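Local coordinates for aldehyde dehydrogenase family protein (Pseudomonas syringae pv. tomato str. DC3000, PDB 5IUU) that probably oxidises aldehydes to carboxylic acids with NAD(P)+ as the electron acceptor, as a member of the aldehyde dehydrogenase family, at residues Ser41-Arg46 / Pro331-Asp336; Ile421-Pro426 / Ala447-Ser452. One frame throughout, in Å; residues are numbered along the deposited sequence.

Interaction 1 (41-46 with 331-336) and interaction 2 (421-426 with 447-452) follow one another along the chain, and their centres lie about 36 Å apart, with about 27 Å between nearest atoms. The first joins the loop between two early strands to the turn that follows strand 331-332; the second holds the last part of helix 415-423 against the link between helix 438-447 and strand 452-455. Neither holds an annotated site residue. The side chain of P334 in interaction 1 is about 11 Å from that of the NAD+-binding W167, whereas interaction 2 lies away from the annotated sites and faces a second subunit.

Interaction 1: Ser41-Arg46 / Pro331-Asp336; sequences SPVDGR and PGNPLD
V43 carries the contact between the loop 41-46 and segment 331-336, its CB directed at the other segment and both its methyls touching P334. From CB, the CG1 branch runs anti to the backbone N (chi1 174°) and reaches N333, with 3.3 Å between V43 CG1 and N333 OD1. The same methyl also meets the proline and the leucine, V43 CG1 being 4.0 Å from P334 CD and 4.1 Å from L335 CD1. CG2, the other branch, comes obliquely against the CG corner of the P334 ring, 3.7 Å from P334 CG and next nearest to P334 CB. No hydrogen bond crosses the contact. Each side is instead braced from within: S41 OG accepts from V43 N at 3.0 Å in an ST turn, while N333 OD1 receives a weak bond from L335 N.

Beyond the valine, R46 brings NH2 to within 4.4 Å of L335 CD1. Its guanidinium grips the D44 carboxylate side-on, R46 NE to D44 OD1 nearly straight at 176° and R46 NH2 to D44 OD2 at 2.7 Å. D44 OD1 also accepts from R46 N, from above the carboxylate plane, which makes an Asx turn. Helix 98-109 covers P334 and L335 through T106 and L103. The ST and Asx turns of loop 41-46 thus face the type I beta turn N333-D336, joining the connection between strands 36-40 and 47-52 to the chain after strand 331-332.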
loop_
_atom_site.group_PDB
_atom_site.type_symbol
_atom_site.label_atom_id
_atom_site.label_comp_id
_atom_site.label_asym_id
_atom_site.label_seq_id
_atom_site.Cartn_x
_atom_site.Cartn_y
_atom_site.Cartn_z
ATOM N N SER A 41 46.400 10.892 -3.676
ATOM C CA SER A 41 45.435 11.987 -3.694
ATOM C C SER A 41 45.512 12.747 -5.013
ATOM O O SER A 41 46.610 13.087 -5.467
ATOM C CB SER A 41 45.663 12.948 -2.536
ATOM O OG SER A 41 44.798 14.065 -2.657
ATOM N N PRO A 42 44.379 13.007 -5.674
ATOM C CA PRO A 42 44.393 13.917 -6.827
ATOM C C PRO A 42 44.497 15.382 -6.447
ATOM O O PRO A 42 44.574 16.229 -7.349
ATOM C CB PRO A 42 43.052 13.620 -7.529
ATOM C CG PRO A 42 42.180 13.078 -6.451
ATOM C CD PRO A 42 43.095 12.290 -5.550
ATOM N N VAL A 43 44.490 15.713 -5.149
ATOM C CA VAL A 43 44.645 17.107 -4.746
ATOM C C VAL A 43 46.072 17.574 -5.013
ATOM O O VAL A 43 46.297 18.600 -5.664
ATOM C CB VAL A 43 44.265 17.292 -3.264
ATOM C CG1 VAL A 43 44.567 18.717 -2.799
ATOM C CG2 VAL A 43 42.786 16.945 -3.033
ATOM N N ASP A 44 47.056 16.815 -4.532
ATOM C CA ASP A 44 48.446 17.199 -4.745
ATOM C C ASP A 44 49.366 15.998 -4.930
ATOM O O ASP A 44 50.578 16.140 -4.741
ATOM C CB ASP A 44 48.967 18.060 -3.573
ATOM C CG ASP A 44 48.825 17.371 -2.210
ATOM O OD1 ASP A 44 48.522 16.162 -2.157
ATOM O OD2 ASP A 44 49.037 18.044 -1.174
ATOM N N GLY A 45 48.838 14.821 -5.259
ATOM C CA GLY A 45 49.667 13.665 -5.524
ATOM C C GLY A 45 50.267 12.986 -4.315
ATOM O O GLY A 45 51.044 12.035 -4.479
ATOM N N ARG A 46 49.940 13.422 -3.105
ATOM C CA ARG A 46 50.514 12.777 -1.936
ATOM C C ARG A 46 50.000 11.348 -1.801
ATOM O O ARG A 46 48.906 11.001 -2.264
ATOM C CB ARG A 46 50.188 13.573 -0.669
ATOM C CG ARG A 46 48.787 13.296 -0.119
ATOM C CD ARG A 46 48.514 14.128 1.111
ATOM N NE ARG A 46 48.301 15.526 0.757
ATOM C CZ ARG A 46 48.052 16.484 1.640
ATOM N NH1 ARG A 46 47.994 16.193 2.932
ATOM N NH2 ARG A 46 47.866 17.730 1.231
ATOM N N PRO A 331 37.691 25.594 -11.679
ATOM C CA PRO A 331 38.546 24.685 -10.903
ATOM C C PRO A 331 39.327 25.413 -9.818
ATOM O O PRO A 331 39.651 26.597 -9.934
ATOM C CB PRO A 331 39.477 24.092 -11.963
ATOM C CG PRO A 331 38.635 24.095 -13.207
ATOM C CD PRO A 331 37.812 25.363 -13.129
ATOM N N GLY A 332 39.619 24.681 -8.744
ATOM C CA GLY A 332 40.341 25.212 -7.604
ATOM C C GLY A 332 40.889 24.074 -6.770
ATOM O O GLY A 332 40.652 22.895 -7.047
ATOM N N ASN A 333 41.645 24.441 -5.745
ATOM C CA ASN A 333 42.135 23.444 -4.797
ATOM C C ASN A 333 40.944 22.848 -4.058
ATOM O O ASN A 333 40.176 23.598 -3.438
ATOM C CB ASN A 333 43.115 24.067 -3.807
ATOM C CG ASN A 333 43.594 23.072 -2.743
ATOM O OD1 ASN A 333 43.583 21.866 -2.954
ATOM N ND2 ASN A 333 44.010 23.584 -1.599
ATOM N N PRO A 334 40.744 21.527 -4.097
ATOM C CA PRO A 334 39.572 20.941 -3.417
ATOM C C PRO A 334 39.553 21.190 -1.918
ATOM O O PRO A 334 38.480 21.093 -1.303
ATOM C CB PRO A 334 39.690 19.442 -3.729
ATOM C CG PRO A 334 40.642 19.348 -4.889
ATOM C CD PRO A 334 41.563 20.516 -4.782
ATOM N N LEU A 335 40.702 21.517 -1.311
ATOM C CA LEU A 335 40.749 21.806 0.120
ATOM C C LEU A 335 40.317 23.228 0.448
ATOM O O LEU A 335 40.176 23.553 1.632
ATOM C CB LEU A 335 42.150 21.550 0.667
ATOM C CG LEU A 335 42.567 20.076 0.724
ATOM C CD1 LEU A 335 44.039 19.941 1.098
ATOM C CD2 LEU A 335 41.691 19.299 1.704
ATOM N N ASP A 336 40.097 24.064 -0.549
ATOM C CA ASP A 336 39.603 25.412 -0.289
ATOM C C ASP A 336 38.081 25.390 -0.247
ATOM O O ASP A 336 37.453 24.958 -1.223
ATOM C CB ASP A 336 40.097 26.382 -1.353
ATOM C CG ASP A 336 39.890 27.826 -0.957
ATOM O OD1 ASP A 336 38.760 28.184 -0.569
ATOM O OD2 ASP A 336 40.873 28.602 -1.011
#

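Interaction 2: Ile421-Pro426 / Ala447-Ser452; sequences IANDTP and ALRAGS
N423 turns its CG anti to the carbonyl carbon (chi1 -78°), and with chi2 at -17° its amide presents oxygen and nitrogen to neighbouring backbone groups of 447-449. N423 OD1 accepts from R449 N at 2.9 Å, almost straight at the hydrogen (173°). On the other arm of the amide, N423 ND2 donates to A447 O, also at 2.9 Å, with that oxygen close to the amide plane. The two bonds flank L448 and should fix the rotation of the amide, leaving little doubt about which end is oxygen.

R449 CG lies over one face of the N423 amide, 3.4 Å from N423 OD1, and the two side chains cross at about a right angle. Bent at chi2 and chi3, the arginine then leads away, and its guanidinium serves the second subunit, R449 NH2 bonding P157 O there. In addition, A422 CB touches L448 CD2 at 3.7 Å, and both side chains reach I275 of strand 273-276 in the sheet.

N423, in the last part of helix 415-423, binds the backbone where helix 438-447 gives way to the loop, L448 being the first residue to leave helical geometry. S452 then enters strand 452-455, which pairs in parallel with a strand of the second subunit. In the alpha/beta layering around this six-stranded sheet, the contact joins these two helices beside the edge strand through which the sheet continues across the subunit interface.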
loop_
_atom_site.group_PDB
_atom_site.type_symbol
_atom_site.label_atom_id
_atom_site.label_comp_id
_atom_site.label_asym_id
_atom_site.label_seq_id
_atom_site.Cartn_x
_atom_site.Cartn_y
_atom_site.Cartn_z
ATOM N N ILE A 421 13.745 13.056 -29.882
ATOM C CA ILE A 421 15.196 13.205 -29.774
ATOM C C ILE A 421 15.689 12.774 -28.392
ATOM O O ILE A 421 16.702 12.079 -28.272
ATOM C CB ILE A 421 15.609 14.646 -30.103
ATOM C CG1 ILE A 421 15.257 14.955 -31.553
ATOM C CG2 ILE A 421 17.099 14.854 -29.840
ATOM C CD1 ILE A 421 15.089 16.414 -31.806
ATOM N N ALA A 422 14.980 13.160 -27.327
ATOM C CA ALA A 422 15.438 12.818 -25.980
ATOM C C ALA A 422 15.407 11.310 -25.741
ATOM O O ALA A 422 16.282 10.766 -25.058
ATOM C CB ALA A 422 14.596 13.548 -24.933
ATOM N N ASN A 423 14.415 10.615 -26.308
ATOM C CA ASN A 423 14.293 9.170 -26.146
ATOM C C ASN A 423 15.162 8.370 -27.113
ATOM O O ASN A 423 15.254 7.146 -26.973
ATOM C CB ASN A 423 12.828 8.741 -26.313
ATOM C CG ASN A 423 11.994 9.026 -25.076
ATOM O OD1 ASN A 423 12.534 9.248 -23.992
ATOM N ND2 ASN A 423 10.675 9.012 -25.230
ATOM N N ASP A 424 15.793 9.022 -28.090
ATOM C CA ASP A 424 16.598 8.323 -29.095
ATOM C C ASP A 424 17.965 8.003 -28.489
ATOM O O ASP A 424 18.997 8.590 -28.823
ATOM C CB ASP A 424 16.716 9.162 -30.361
ATOM C CG ASP A 424 17.371 8.404 -31.505
ATOM O OD1 ASP A 424 17.245 7.157 -31.557
ATOM O OD2 ASP A 424 18.020 9.062 -32.348
ATOM N N THR A 425 17.954 7.042 -27.561
ATOM C CA THR A 425 19.133 6.844 -26.734
ATOM C C THR A 425 19.155 5.434 -26.168
ATOM O O THR A 425 18.089 4.871 -25.894
ATOM C CB THR A 425 19.149 7.873 -25.591
ATOM O OG1 THR A 425 19.002 9.190 -26.136
ATOM C CG2 THR A 425 20.467 7.841 -24.824
ATOM N N PRO A 426 20.343 4.830 -25.995
ATOM C CA PRO A 426 20.507 3.731 -25.029
ATOM C C PRO A 426 19.923 4.031 -23.650
ATOM O O PRO A 426 19.853 3.133 -22.802
ATOM C CB PRO A 426 22.031 3.567 -24.942
ATOM C CG PRO A 426 22.549 4.067 -26.245
ATOM C CD PRO A 426 21.553 5.055 -26.807
ATOM N N ALA A 447 6.064 10.987 -21.239
ATOM C CA ALA A 447 6.599 10.400 -22.462
ATOM C C ALA A 447 8.091 10.097 -22.385
ATOM O O ALA A 447 8.577 9.298 -23.186
ATOM C CB ALA A 447 6.320 11.319 -23.653
ATOM N N LEU A 448 8.837 10.690 -21.450
ATOM C CA LEU A 448 10.271 10.440 -21.402
ATOM C C LEU A 448 10.575 9.079 -20.783
ATOM O O LEU A 448 10.000 8.703 -19.760
ATOM C CB LEU A 448 10.988 11.538 -20.616
ATOM C CG LEU A 448 10.962 12.911 -21.291
ATOM C CD1 LEU A 448 11.450 13.977 -20.341
ATOM C CD2 LEU A 448 11.799 12.885 -22.567
ATOM N N ARG A 449 11.513 8.350 -21.390
ATOM C CA ARG A 449 11.955 7.066 -20.842
ATOM C C ARG A 449 13.192 7.301 -19.976
ATOM O O ARG A 449 14.336 7.128 -20.393
ATOM C CB ARG A 449 12.221 6.075 -21.964
ATOM C CG ARG A 449 11.215 6.191 -23.095
ATOM C CD ARG A 449 10.598 4.864 -23.403
ATOM N NE ARG A 449 9.835 4.343 -22.282
ATOM C CZ ARG A 449 9.320 3.120 -22.255
ATOM N NH1 ARG A 449 9.503 2.315 -23.296
ATOM N NH2 ARG A 449 8.624 2.704 -21.202
ATOM N N ALA A 450 12.942 7.718 -18.743
ATOM C CA ALA A 450 13.988 7.974 -17.767
ATOM C C ALA A 450 13.468 7.561 -16.400
ATOM O O ALA A 450 12.280 7.707 -16.109
ATOM C CB ALA A 450 14.419 9.451 -17.752
ATOM N N GLY A 451 14.359 7.038 -15.564
ATOM C CA GLY A 451 13.944 6.663 -14.224
ATOM C C GLY A 451 13.607 7.848 -13.341
ATOM O O GLY A 451 12.792 7.727 -12.422
ATOM N N SER A 452 14.219 9.001 -13.602
ATOM C CA SER A 452 13.959 10.231 -12.864
ATOM C C SER A 452 13.676 11.347 -13.857
ATOM O O SER A 452 14.474 11.584 -14.767
ATOM C CB SER A 452 15.146 10.628 -11.977
ATOM O OG SER A 452 15.421 9.647 -10.993
#